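Side-chain contact in putative poly(3-hydroxybutyrate) depolymerase LpqC (Bordetella parapertussis 12822, PDB 3D0K), which probably acts as an alpha/beta-hydrolase-type esterase, thought to cleave the ester bonds of poly(3-hydroxybutyrate): residues Asp72-Ala77 / Tyr143-Ser148. Sequence-based numbering, arbitrary orientation.
Sequences DFWIPA and YLFGHS. With SO4 (sulfate ion), chain G.
Trp74 and Phe145 have the nearest CA atoms of the two segments, 10.7 Å apart, and their side chains meet between them. Residues 72-77 take in parts of helices 67-73 and 75-81, and Ile75 N donates to Asp72 O within the segment. Residues 143-147 are extended and belong to an inner strand, flanked by strands 56-60 and 168-172. Both side chains set out toward the opposite segment, and two large aromatic groups together close the distance. Trp74 CZ2 lies over one face of the Phe145 ring, 3.8 Å from Phe145 CG and off-centre toward the rim. Trp74 NE1, 3.9 Å from Phe145 CD2, is above the ring plane but beyond the rim, off the CD2-CE2 side. The six-membered ring of Trp74 and the Phe145 ring have centroids 5.5 Å apart and planes at 61°, an edge-to-face pair. In Phe145, chi1 of 168° swings the ring out toward the indole, and chi2 of 83° turns a face to it. Large flat residues suit this buried layer: Ser277 touches both side chains, and Val57 and Val59 of strand 56-60 line the indole. Beyond Phe145, Gly146 lacks a side chain, which suits the close quarters of a probable GxSxG nucleophile elbow. There Ser148, with the positive phi of a strained turn, is probably the nucleophile in a triad with His271 and Asp216. A sulfate, probably from the crystallisation liquor, sits at the edge of the His147 ring, O1 being 3.1 Å from His147 NE2. Across the contact itself the chemistry is aromatic and apolar, implying that dispersion and the weak polarity of ring edge against ring face join the helical layer to the strand leading into the probable active site.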
loop_
_atom_site.group_PDB
_atom_site.type_symbol
_atom_site.label_atom_id
_atom_site.label_comp_id
_atom_site.label_asym_id
_atom_site.label_seq_id
_atom_site.Cartn_x
_atom_site.Cartn_y
_atom_site.Cartn_z
ATOM N N ASP A 72 2.747 0.383 -14.827
ATOM C CA ASP A 72 3.762 0.799 -15.845
ATOM C C ASP A 72 5.030 1.341 -15.177
ATOM O O ASP A 72 6.158 1.112 -15.671
ATOM C CB ASP A 72 3.200 1.878 -16.771
ATOM C CG ASP A 72 2.196 1.329 -17.817
ATOM O OD1 ASP A 72 1.994 0.112 -17.922
ATOM O OD2 ASP A 72 1.597 2.154 -18.531
ATOM N N PHE A 73 4.861 2.096 -14.087
ATOM C CA PHE A 73 6.034 2.672 -13.386
ATOM C C PHE A 73 7.008 1.601 -12.922
ATOM O O PHE A 73 8.210 1.864 -12.836
ATOM C CB PHE A 73 5.628 3.432 -12.117
ATOM C CG PHE A 73 4.719 4.585 -12.353
ATOM C CD1 PHE A 73 4.643 5.208 -13.592
ATOM C CD2 PHE A 73 3.917 5.055 -11.289
ATOM C CE1 PHE A 73 3.765 6.322 -13.801
ATOM C CE2 PHE A 73 3.049 6.168 -11.466
ATOM C CZ PHE A 73 2.967 6.784 -12.741
ATOM N N TRP A 74 6.491 0.405 -12.600
ATOM C CA TRP A 74 7.295 -0.704 -12.094
ATOM C C TRP A 74 7.889 -1.649 -13.155
ATOM O O TRP A 74 8.630 -2.569 -12.805
ATOM C CB TRP A 74 6.495 -1.521 -11.077
ATOM C CG TRP A 74 6.401 -0.818 -9.737
ATOM C CD1 TRP A 74 5.560 0.243 -9.388
ATOM C CD2 TRP A 74 7.227 -1.069 -8.619
ATOM N NE1 TRP A 74 5.797 0.619 -8.061
ATOM C CE2 TRP A 74 6.825 -0.166 -7.579
ATOM C CE3 TRP A 74 8.248 -2.016 -8.354
ATOM C CZ2 TRP A 74 7.426 -0.178 -6.313
ATOM C CZ3 TRP A 74 8.849 -2.021 -7.091
ATOM C CH2 TRP A 74 8.428 -1.097 -6.087
ATOM N N ILE A 75 7.550 -1.446 -14.427
ATOM C CA ILE A 75 8.102 -2.290 -15.502
ATOM C C ILE A 75 9.655 -2.389 -15.555
ATOM O O ILE A 75 10.214 -3.501 -15.601
ATOM C CB ILE A 75 7.468 -1.978 -16.873
ATOM C CG1 ILE A 75 5.984 -2.475 -16.881
ATOM C CG2 ILE A 75 8.276 -2.664 -18.029
ATOM C CD1 ILE A 75 5.196 -1.944 -18.127
ATOM N N PRO A 76 10.361 -1.253 -15.567
ATOM C CA PRO A 76 11.816 -1.397 -15.649
ATOM C C PRO A 76 12.430 -2.198 -14.491
ATOM O O PRO A 76 13.286 -3.050 -14.729
ATOM C CB PRO A 76 12.308 0.063 -15.668
ATOM C CG PRO A 76 11.089 0.845 -16.190
ATOM C CD PRO A 76 9.942 0.172 -15.539
ATOM N N ALA A 77 11.968 -1.961 -13.262
ATOM C CA ALA A 77 12.425 -2.758 -12.113
ATOM C C ALA A 77 12.020 -4.258 -12.268
ATOM O O ALA A 77 12.799 -5.149 -11.906
ATOM C CB ALA A 77 11.882 -2.148 -10.764
ATOM N N TYR A 143 6.088 -8.046 -1.640
ATOM C CA TYR A 143 6.393 -6.674 -1.279
ATOM C C TYR A 143 5.153 -5.800 -1.533
ATOM O O TYR A 143 4.483 -5.960 -2.553
ATOM C CB TYR A 143 7.540 -6.216 -2.161
ATOM C CG TYR A 143 8.855 -6.904 -1.896
ATOM C CD1 TYR A 143 9.106 -8.217 -2.375
ATOM C CD2 TYR A 143 9.873 -6.237 -1.172
ATOM C CE1 TYR A 143 10.343 -8.818 -2.140
ATOM C CE2 TYR A 143 11.126 -6.820 -0.940
ATOM C CZ TYR A 143 11.341 -8.113 -1.425
ATOM O OH TYR A 143 12.529 -8.737 -1.213
ATOM N N LEU A 144 4.755 -4.951 -0.569
ATOM C CA LEU A 144 3.549 -4.174 -0.725
ATOM C C LEU A 144 3.977 -2.680 -0.716
ATOM O O LEU A 144 4.647 -2.227 0.230
ATOM C CB LEU A 144 2.621 -4.448 0.449
ATOM C CG LEU A 144 1.397 -3.525 0.543
ATOM C CD1 LEU A 144 0.523 -3.672 -0.749
ATOM C CD2 LEU A 144 0.554 -3.875 1.797
ATOM N N PHE A 145 3.637 -1.969 -1.784
ATOM C CA PHE A 145 3.979 -0.539 -1.945
ATOM C C PHE A 145 2.714 0.253 -2.220
ATOM O O PHE A 145 1.831 -0.212 -2.950
ATOM C CB PHE A 145 4.928 -0.378 -3.116
ATOM C CG PHE A 145 5.126 1.071 -3.548
ATOM C CD1 PHE A 145 6.044 1.891 -2.891
ATOM C CD2 PHE A 145 4.385 1.589 -4.586
ATOM C CE1 PHE A 145 6.254 3.187 -3.300
ATOM C CE2 PHE A 145 4.557 2.890 -5.004
ATOM C CZ PHE A 145 5.510 3.705 -4.363
ATOM N N GLY A 146 2.592 1.477 -1.674
ATOM C CA GLY A 146 1.453 2.291 -1.998
ATOM C C GLY A 146 1.955 3.735 -2.011
ATOM O O GLY A 146 2.817 4.069 -1.193
ATOM N N HIS A 147 1.463 4.549 -2.934
ATOM C CA HIS A 147 1.805 5.971 -2.934
ATOM C C HIS A 147 0.553 6.825 -2.724
ATOM O O HIS A 147 -0.505 6.561 -3.337
ATOM C CB HIS A 147 2.492 6.332 -4.270
ATOM C CG HIS A 147 2.862 7.799 -4.392
ATOM N ND1 HIS A 147 3.958 8.370 -3.763
ATOM C CD2 HIS A 147 2.295 8.787 -5.107
ATOM C CE1 HIS A 147 4.034 9.664 -4.082
ATOM N NE2 HIS A 147 3.000 9.944 -4.855
ATOM N N SER A 148 0.691 7.913 -1.945
ATOM C CA SER A 148 -0.402 8.863 -1.781
ATOM C C SER A 148 -1.635 8.200 -1.182
ATOM O O SER A 148 -1.505 7.624 -0.096
ATOM C CB SER A 148 -0.711 9.658 -3.051
ATOM O OG SER A 148 -1.104 11.000 -2.652
HETATM S S SO4 G . -0.798 10.446 -6.980
HETATM O O1 SO4 G . 0.581 10.712 -6.618
HETATM O O2 SO4 G . -1.678 11.091 -6.024
HETATM O O3 SO4 G . -1.069 10.945 -8.320
HETATM O O4 SO4 G . -0.996 8.993 -6.984
#